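Local coordinates for methylated RNA-binding protein 1 (PDB 4RCM) that binds N6-methyladenosine-containing mRNA through its YTH domain and lowers the stability of PHO4 mRNA, thereby regulating phosphate metabolism after transcription, at residues I21-L26 against G36-T41; K46-A51 against V61-S66. All blocks are in the same frame, centred on the assembly; numbering follows the deposited sequence.

Contact 1 of 2, residues I21-L26 against G36-T41; sequences IKSSSL and GIWSST. With nucleotides of chain C.
The indole of Trp38 has the base of 6MZ3 of chain C, the N6-methyladenosine nucleotide, over one face, while Ile21 and Ser23 reach the ring at a slant from the other side of its plane. Atom N6 of the modified base stands 3.4 Å above the indole plane, displaced toward the benzo rim at CZ2. The two flat systems are nearly parallel, their planes differing by about 16°, and the methyl carbon C9 of the base comes within 4.1 Å of Trp38 CZ3. On the protein side, Ile21 CG2 presses to 3.3 Å from Trp38 NE1, a tight fit, and Ser23 CB lies 3.8 Å from Trp38 CH2. Between the two segments the contact is van der Waals packing on one ring, with no hydrogen bond. Trp38 extends CG away from its own backbone N (chi1 -171°), which carries the indole across toward strand 17-23. Ser23 directs its hydroxyl elsewhere: OG donates to Ser25 O at 2.9 Å, bracing the turn that leads into helix 26-35, whose N-cap is Ser25.

Polar atoms then read the base from two directions. Its N6 donates to the carbonyl O of Ser39 at 2.6 Å, with a fairly straight N-H...O angle of 160°. At the far edge, Ser24 N stands 2.9 Å from base N3, and Ser24 OG makes at most a weak bond to the same atom. Trp92, which probably also contacts the modified base, as in related domains, meets Trp38 edge-to-face. A tryptophan wall beside the methylated amine, with backbone groups matching the base edges, is the m6A-reading aromatic cage characteristic of YTH domains.

Contact 2 of 2, residues K46-A51 against V61-S66; sequences KRLSEA and VFLFFS
Leu48 and Leu63 adopt the same side-chain shape: in each, CG is anti to the carbonyl carbon (chi1 -66° and -53°) and CD1 continues the chain outward, leaving CD2 bent to one side. It is these two bent branches that meet, Leu48 CD2 lying 4.1 Å from Leu63 CD2, and the side chains cross obliquely rather than running alongside. The torsion matters most for Leu63, because its CB does not itself point at the helix; the rotation about the CA-CB bond, with chi2 extended, swings CD2 over to it. Val61 reaches the helix in another way, with CG2 anti to its carbonyl carbon, so that this branch projects toward Ala51. There Val61 CG2 and Ala51 CB are 4.5 Å apart, a looser touch than that of the leucines.

The pairing illustrates how a helix finds a sheet. Leu48 and Ala51 are three residues apart and therefore share one side of helix 42-53, whereas Val61 and Leu63 are two apart and share one face of strand 61-67. The small side chain of Ala51 is consistent with the close approach of the backbones at this end, where the CA atoms of Ala51 and Val61 are 7.6 Å apart. The touching atoms are all methyl carbons of buried residues, and no hydrogen bond crosses between the two segments. Phe19 on the adjoining strand 17-23 touches both Leu48 and Ala51, and Phe102, from strand 102-112 two places away in the sheet, touches both leucines. Helix 42-53 thereby covers the parallel strands 17-23 and 61-67, between which it lies in sequence, an arrangement characteristic of the alpha/beta fold of the YTH domain, in which helices surround a central curved sheet.

How the contacts relate
Contact 1 lines the ligand pocket and contact 2 lies behind it in the core, their centres 11 Å apart; the nearest atom of contact 2 is about 7 Å from the bound nucleic acid. Strands 17-23 and 61-67 are sheet neighbours, joined where Ile21 O and Ser66 N are 2.7 Å apart, a probable hydrogen bond. Lys22 NZ probably bonds Ser66 OG as well, also at 2.7 Å. Phe65, on the strand of contact 2, reaches contact 1: its CE2 is 3.5 Å from Ile21 CG2 and 3.7 Å from Trp38 CE3, which puts a core ring directly behind the cage wall. Along the chain, Thr41 of contact 1 is the N-cap of the helix used by contact 2.

Contact 1 of 2, residues I21-L26 against G36-T41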
ATOM      1  N   ILE A  21      -3.852   2.398  -0.702  1.00 12.18           N
ATOM      2  CA  ILE A  21      -4.081   2.925   0.690  1.00 12.95           C
ATOM      3  C   ILE A  21      -3.878   4.428   0.579  1.00 12.50           C
ATOM      4  O   ILE A  21      -2.844   4.874   0.051  1.00 11.06           O
ATOM      5  CB  ILE A  21      -3.119   2.337   1.761  1.00 11.43           C
ATOM      6  CG1 ILE A  21      -3.303   0.832   1.911  1.00 11.19           C
ATOM      7  CG2 ILE A  21      -3.329   2.995   3.136  1.00 11.41           C
ATOM      8  CD1 ILE A  21      -4.641   0.377   2.464  1.00 11.35           C
ATOM      9  N   LYS A  22      -4.875   5.214   1.028  1.00 12.53           N
ATOM     10  CA  LYS A  22      -4.707   6.697   1.035  1.00 14.73           C
ATOM     11  C   LYS A  22      -4.630   7.093   2.491  1.00 13.91           C
ATOM     12  O   LYS A  22      -5.555   6.793   3.301  1.00 11.79           O
ATOM     13  CB  LYS A  22      -5.880   7.436   0.368  1.00 17.15           C
ATOM     14  CG  LYS A  22      -6.149   7.088  -1.077  1.00 18.77           C
ATOM     15  CD  LYS A  22      -4.966   7.407  -1.992  1.00 24.10           C
ATOM     16  CE  LYS A  22      -4.642   8.900  -2.089  1.00 26.23           C
ATOM     17  NZ  LYS A  22      -3.639   9.192  -3.164  1.00 31.02           N
ATOM     18  N   SER A  23      -3.502   7.648   2.850  1.00 10.78           N
ATOM     19  CA  SER A  23      -3.278   8.123   4.212  1.00 13.45           C
ATOM     20  C   SER A  23      -3.456   9.631   4.274  1.00 13.46           C
ATOM     21  O   SER A  23      -3.001  10.358   3.357  1.00 15.89           O
ATOM     22  CB  SER A  23      -1.847   7.772   4.651  1.00 11.58           C
ATOM     23  OG  SER A  23      -1.533   8.427   5.857  1.00 12.73           O
ATOM     24  N   SER A  24      -4.061  10.097   5.362  1.00 15.17           N
ATOM     25  CA  SER A  24      -4.154  11.539   5.677  1.00 15.33           C
ATOM     26  C   SER A  24      -2.811  12.254   5.977  1.00 14.76           C
ATOM     27  O   SER A  24      -2.771  13.491   5.901  1.00 12.40           O
ATOM     28  CB  SER A  24      -5.150  11.751   6.840  1.00 16.90           C
ATOM     29  OG  SER A  24      -6.491  11.497   6.393  1.00 19.71           O
ATOM     30  N   SER A  25      -1.723  11.501   6.272  1.00 12.81           N
ATOM     31  CA  SER A  25      -0.466  12.081   6.701  1.00 14.12           C
ATOM     32  C   SER A  25       0.800  11.275   6.356  1.00 14.88           C
ATOM     33  O   SER A  25       0.835  10.046   6.434  1.00 13.10           O
ATOM     34  CB  SER A  25      -0.478  12.322   8.213  1.00 15.48           C
ATOM     35  OG  SER A  25      -0.798  11.134   8.914  1.00 18.98           O
ATOM     36  N   LEU A  26       1.866  11.995   6.021  1.00 14.16           N
ATOM     37  CA  LEU A  26       3.182  11.403   5.993  1.00 14.73           C
ATOM     38  C   LEU A  26       3.533  10.762   7.369  1.00 18.91           C
ATOM     39  O   LEU A  26       4.036   9.613   7.405  1.00 18.72           O
ATOM     40  CB  LEU A  26       4.246  12.408   5.504  1.00 16.40           C
ATOM     41  CG  LEU A  26       5.641  11.792   5.487  1.00 18.45           C
ATOM     42  CD1 LEU A  26       5.665  10.670   4.434  1.00 19.26           C
ATOM     43  CD2 LEU A  26       6.752  12.821   5.243  1.00 18.13           C
ATOM     44  N   GLY A  36       5.057  -1.651  11.835  1.00  8.65           N
ATOM     45  CA  GLY A  36       4.646  -2.764  11.049  1.00  8.51           C
ATOM     46  C   GLY A  36       3.163  -3.075  11.168  1.00  9.44           C
ATOM     47  O   GLY A  36       2.777  -4.246  11.063  1.00  9.68           O
ATOM     48  N   ILE A  37       2.328  -2.042  11.374  1.00  8.88           N
ATOM     49  CA  ILE A  37       0.897  -2.211  11.279  1.00  8.64           C
ATOM     50  C   ILE A  37       0.230  -1.128  10.435  1.00  9.26           C
ATOM     51  O   ILE A  37       0.843  -0.119  10.081  1.00 10.12           O
ATOM     52  CB  ILE A  37       0.254  -2.235  12.645  1.00  9.15           C
ATOM     53  CG1 ILE A  37       0.419  -0.887  13.364  1.00  9.99           C
ATOM     54  CG2 ILE A  37       0.899  -3.308  13.474  1.00  9.68           C
ATOM     55  CD1 ILE A  37      -0.416  -0.801  14.657  1.00 11.31           C
ATOM     56  N   TRP A  38      -1.033  -1.392  10.096  1.00  8.92           N
ATOM     57  CA  TRP A  38      -1.904  -0.425   9.476  1.00 10.14           C
ATOM     58  C   TRP A  38      -3.326  -0.672   9.924  1.00 11.38           C
ATOM     59  O   TRP A  38      -3.689  -1.791  10.349  1.00  9.49           O
ATOM     60  CB  TRP A  38      -1.807  -0.458   7.934  1.00 10.68           C
ATOM     61  CG  TRP A  38      -2.545   0.696   7.297  1.00  9.73           C
ATOM     62  CD1 TRP A  38      -3.715   0.633   6.612  1.00  9.76           C
ATOM     63  CD2 TRP A  38      -2.196   2.095   7.377  1.00 10.90           C
ATOM     64  NE1 TRP A  38      -4.079   1.892   6.176  1.00  9.78           N
ATOM     65  CE2 TRP A  38      -3.175   2.810   6.650  1.00 10.42           C
ATOM     66  CE3 TRP A  38      -1.117   2.804   7.943  1.00 10.28           C
ATOM     67  CZ2 TRP A  38      -3.127   4.198   6.486  1.00 11.05           C
ATOM     68  CZ3 TRP A  38      -1.077   4.218   7.783  1.00 11.31           C
ATOM     69  CH2 TRP A  38      -2.076   4.882   7.038  1.00 11.23           C
ATOM     70  N   SER A  39      -4.098   0.411   9.934  1.00 14.01           N
ATOM     71  CA  SER A  39      -5.554   0.377  10.195  1.00 15.14           C
ATOM     72  C   SER A  39      -6.204   1.242   9.132  1.00 13.83           C
ATOM     73  O   SER A  39      -5.751   2.385   8.886  1.00 14.37           O
ATOM     74  CB  SER A  39      -5.925   0.980  11.568  1.00 17.71           C
ATOM     75  OG  SER A  39      -5.663   0.116  12.673  1.00 21.45           O
ATOM     76  N   SER A  40      -7.227   0.708   8.480  1.00 14.92           N
ATOM     77  CA  SER A  40      -8.102   1.514   7.573  1.00 14.28           C
ATOM     78  C   SER A  40      -9.311   1.885   8.415  1.00 16.11           C
ATOM     79  O   SER A  40      -9.224   1.836   9.634  1.00 13.52           O
ATOM     80  CB  SER A  40      -8.548   0.721   6.326  1.00 13.19           C
ATOM     81  OG  SER A  40      -9.104   1.589   5.285  1.00 12.73           O
ATOM     82  N   THR A  41     -10.409   2.294   7.767  1.00 16.06           N
ATOM     83  CA  THR A  41     -11.680   2.548   8.433  1.00 17.92           C
ATOM     84  C   THR A  41     -12.272   1.201   8.734  1.00 17.63           C
ATOM     85  O   THR A  41     -11.726   0.189   8.280  1.00 15.67           O
ATOM     86  CB  THR A  41     -12.623   3.384   7.518  1.00 19.85           C
ATOM     87  OG1 THR A  41     -12.664   2.828   6.197  1.00 18.45           O
ATOM     88  CG2 THR A  41     -12.105   4.758   7.390  1.00 20.31           C
TER
ATOM     89  C2  6MZ C   3      -4.730   8.291   8.073  1.00 20.95           C
ATOM     90  C4  6MZ C   3      -6.414   7.273   6.764  1.00 25.84           C
ATOM     91  C5  6MZ C   3      -6.199   5.996   7.460  1.00 26.50           C
ATOM     92  N9  6MZ C   3      -7.380   7.038   5.856  1.00 24.76           N
ATOM     93  N3  6MZ C   3      -5.654   8.376   7.111  1.00 22.26           N
ATOM     94  N1  6MZ C   3      -4.486   7.152   8.760  1.00 24.38           N
ATOM     95  C6  6MZ C   3      -5.152   5.999   8.527  1.00 26.53           C
ATOM     96  N6  6MZ C   3      -4.929   4.874   9.243  1.00 26.21           N
ATOM     97  C9  6MZ C   3      -4.089   4.849  10.420  1.00 24.18           C
ATOM     98  N7  6MZ C   3      -7.073   5.087   6.940  1.00 23.25           N
ATOM     99  C8  6MZ C   3      -7.784   5.748   5.971  1.00 24.36           C
ATOM    100  O5' 6MZ C   3     -12.696   8.257   4.757  1.00 50.01           O
ATOM    101  C5' 6MZ C   3     -11.479   8.044   5.512  1.00 45.66           C
ATOM    102  C4' 6MZ C   3     -10.268   8.649   4.791  1.00 39.62           C
ATOM    103  O4' 6MZ C   3      -9.110   8.639   5.653  1.00 31.38           O
ATOM    104  C1' 6MZ C   3      -7.934   8.140   4.965  1.00 29.82           C
ATOM    105  C2' 6MZ C   3      -8.418   7.858   3.530  1.00 29.31           C
ATOM    106  O2' 6MZ C   3      -8.126   8.960   2.629  1.00 26.21           O
ATOM    107  C3' 6MZ C   3      -9.904   7.914   3.490  1.00 32.99           C
ATOM    108  O3' 6MZ C   3     -10.211   8.625   2.260  1.00 25.83           O
TER

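Contact 2 of 2, residues K46-A51 against V61-S66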
ATOM      1  N   LYS A  46     -12.743  -4.160   6.594  1.00 16.69           N
ATOM      2  CA  LYS A  46     -13.611  -5.248   6.120  1.00 17.53           C
ATOM      3  C   LYS A  46     -13.327  -5.685   4.688  1.00 15.79           C
ATOM      4  O   LYS A  46     -13.201  -6.867   4.411  1.00 17.08           O
ATOM      5  CB  LYS A  46     -15.098  -4.864   6.263  1.00 19.46           C
ATOM      6  N   ARG A  47     -13.199  -4.737   3.766  1.00 15.58           N
ATOM      7  CA  ARG A  47     -12.783  -5.082   2.423  1.00 17.40           C
ATOM      8  C   ARG A  47     -11.416  -5.834   2.397  1.00 15.60           C
ATOM      9  O   ARG A  47     -11.316  -6.880   1.804  1.00 15.90           O
ATOM     10  CB  ARG A  47     -12.699  -3.829   1.555  1.00 20.75           C
ATOM     11  CG  ARG A  47     -14.052  -3.169   1.243  1.00 23.59           C
ATOM     12  CD  ARG A  47     -13.842  -2.084   0.201  1.00 25.00           C
ATOM     13  NE  ARG A  47     -13.365  -2.712  -1.022  1.00 32.64           N
ATOM     14  CZ  ARG A  47     -12.827  -2.074  -2.040  1.00 34.33           C
ATOM     15  NH1 ARG A  47     -12.699  -0.758  -2.015  1.00 49.77           N
ATOM     16  NH2 ARG A  47     -12.424  -2.746  -3.091  1.00 35.00           N
ATOM     17  N   LEU A  48     -10.386  -5.294   3.059  1.00 14.23           N
ATOM     18  CA  LEU A  48      -9.082  -5.898   3.096  1.00 14.90           C
ATOM     19  C   LEU A  48      -9.071  -7.255   3.796  1.00 15.16           C
ATOM     20  O   LEU A  48      -8.436  -8.194   3.331  1.00 16.70           O
ATOM     21  CB  LEU A  48      -8.109  -4.977   3.800  1.00 15.12           C
ATOM     22  CG  LEU A  48      -7.822  -3.668   3.062  1.00 14.36           C
ATOM     23  CD1 LEU A  48      -6.959  -2.794   3.932  1.00 14.31           C
ATOM     24  CD2 LEU A  48      -7.148  -3.939   1.733  1.00 15.36           C
ATOM     25  N   SER A  49      -9.772  -7.350   4.901  1.00 15.05           N
ATOM     26  CA  SER A  49      -9.875  -8.589   5.643  1.00 15.08           C
ATOM     27  C   SER A  49     -10.556  -9.691   4.835  1.00 17.01           C
ATOM     28  O   SER A  49     -10.142 -10.824   4.870  1.00 18.91           O
ATOM     29  CB  SER A  49     -10.641  -8.324   6.954  1.00 14.49           C
ATOM     30  OG  SER A  49     -10.983  -9.517   7.629  1.00 15.56           O
ATOM     31  N   GLU A  50     -11.598  -9.363   4.100  1.00 17.54           N
ATOM     32  CA  GLU A  50     -12.283 -10.370   3.292  1.00 20.43           C
ATOM     33  C   GLU A  50     -11.362 -10.861   2.183  1.00 18.13           C
ATOM     34  O   GLU A  50     -11.295 -12.025   1.904  1.00 18.27           O
ATOM     35  CB  GLU A  50     -13.612  -9.820   2.721  1.00 22.06           C
ATOM     36  CG  GLU A  50     -14.594  -9.317   3.777  1.00 25.53           C
ATOM     37  N   ALA A  51     -10.629  -9.956   1.549  1.00 18.63           N
ATOM     38  CA  ALA A  51      -9.624 -10.367   0.587  1.00 17.30           C
ATOM     39  C   ALA A  51      -8.539 -11.280   1.177  1.00 16.74           C
ATOM     40  O   ALA A  51      -8.142 -12.268   0.549  1.00 17.49           O
ATOM     41  CB  ALA A  51      -8.974  -9.130  -0.037  1.00 18.12           C
ATOM     42  N   VAL A  61      -1.610 -10.266  -0.536  1.00 12.56           N
ATOM     43  CA  VAL A  61      -2.217  -8.908  -0.641  1.00 11.43           C
ATOM     44  C   VAL A  61      -1.112  -7.840  -0.512  1.00 11.20           C
ATOM     45  O   VAL A  61      -0.340  -7.828   0.485  1.00 10.52           O
ATOM     46  CB  VAL A  61      -3.298  -8.652   0.399  1.00 13.53           C
ATOM     47  CG1 VAL A  61      -3.740  -7.196   0.438  1.00 11.64           C
ATOM     48  CG2 VAL A  61      -4.510  -9.504   0.103  1.00 11.92           C
ATOM     49  N   PHE A  62      -1.024  -6.996  -1.533  1.00  9.50           N
ATOM     50  CA  PHE A  62      -0.163  -5.817  -1.502  1.00 10.11           C
ATOM     51  C   PHE A  62      -0.953  -4.519  -1.490  1.00  8.15           C
ATOM     52  O   PHE A  62      -2.070  -4.436  -2.086  1.00  7.26           O
ATOM     53  CB  PHE A  62       0.799  -5.818  -2.674  1.00 11.50           C
ATOM     54  CG  PHE A  62       1.870  -6.833  -2.530  1.00 13.07           C
ATOM     55  CD1 PHE A  62       1.626  -8.144  -2.871  1.00 13.77           C
ATOM     56  CD2 PHE A  62       3.068  -6.488  -1.969  1.00 13.41           C
ATOM     57  CE1 PHE A  62       2.615  -9.093  -2.723  1.00 15.18           C
ATOM     58  CE2 PHE A  62       4.059  -7.416  -1.795  1.00 14.92           C
ATOM     59  CZ  PHE A  62       3.836  -8.729  -2.165  1.00 14.72           C
ATOM     60  N   LEU A  63      -0.336  -3.509  -0.858  1.00  7.97           N
ATOM     61  CA  LEU A  63      -0.931  -2.181  -0.619  1.00  7.02           C
ATOM     62  C   LEU A  63      -0.047  -1.134  -1.175  1.00  7.24           C
ATOM     63  O   LEU A  63       1.085  -1.028  -0.711  1.00  6.65           O
ATOM     64  CB  LEU A  63      -1.016  -1.931   0.835  1.00  7.01           C
ATOM     65  CG  LEU A  63      -1.751  -3.095   1.540  1.00  7.14           C
ATOM     66  CD1 LEU A  63      -1.783  -2.813   3.001  1.00  7.55           C
ATOM     67  CD2 LEU A  63      -3.143  -3.215   1.017  1.00  7.86           C
ATOM     68  N   PHE A  64      -0.537  -0.387  -2.148  1.00  6.90           N
ATOM     69  CA  PHE A  64       0.202   0.786  -2.632  1.00  8.20           C
ATOM     70  C   PHE A  64      -0.152   1.977  -1.717  1.00  8.15           C
ATOM     71  O   PHE A  64      -1.268   2.520  -1.768  1.00  9.10           O
ATOM     72  CB  PHE A  64      -0.180   1.120  -4.065  1.00  9.83           C
ATOM     73  CG  PHE A  64       0.130   0.033  -5.066  1.00 12.04           C
ATOM     74  CD1 PHE A  64       1.440  -0.272  -5.404  1.00 12.42           C
ATOM     75  CD2 PHE A  64      -0.894  -0.662  -5.700  1.00 13.79           C
ATOM     76  CE1 PHE A  64       1.721  -1.236  -6.370  1.00 12.93           C
ATOM     77  CE2 PHE A  64      -0.592  -1.651  -6.652  1.00 13.30           C
ATOM     78  CZ  PHE A  64       0.708  -1.919  -6.981  1.00 11.48           C
ATOM     79  N   PHE A  65       0.779   2.368  -0.871  1.00  9.03           N
ATOM     80  CA  PHE A  65       0.595   3.563  -0.030  1.00  9.62           C
ATOM     81  C   PHE A  65       0.721   4.916  -0.723  1.00 11.55           C
ATOM     82  O   PHE A  65       1.757   5.275  -1.299  1.00 10.56           O
ATOM     83  CB  PHE A  65       1.527   3.502   1.124  1.00  9.26           C
ATOM     84  CG  PHE A  65       0.993   2.694   2.250  1.00  9.07           C
ATOM     85  CD1 PHE A  65       1.076   1.309   2.247  1.00  9.44           C
ATOM     86  CD2 PHE A  65       0.419   3.331   3.320  1.00  9.83           C
ATOM     87  CE1 PHE A  65       0.569   0.570   3.342  1.00 10.30           C
ATOM     88  CE2 PHE A  65      -0.050   2.611   4.405  1.00 10.09           C
ATOM     89  CZ  PHE A  65      -0.008   1.238   4.393  1.00  9.66           C
ATOM     90  N   SER A  66      -0.319   5.708  -0.548  1.00 12.82           N
ATOM     91  CA  SER A  66      -0.339   7.026  -1.124  1.00 15.12           C
ATOM     92  C   SER A  66      -0.818   8.046  -0.067  1.00 15.33           C
ATOM     93  O   SER A  66      -1.599   7.700   0.823  1.00 12.78           O
ATOM     94  CB  SER A  66      -1.310   6.973  -2.302  1.00 16.00           C
ATOM     95  OG  SER A  66      -1.185   8.126  -3.099  1.00 17.38           O
TER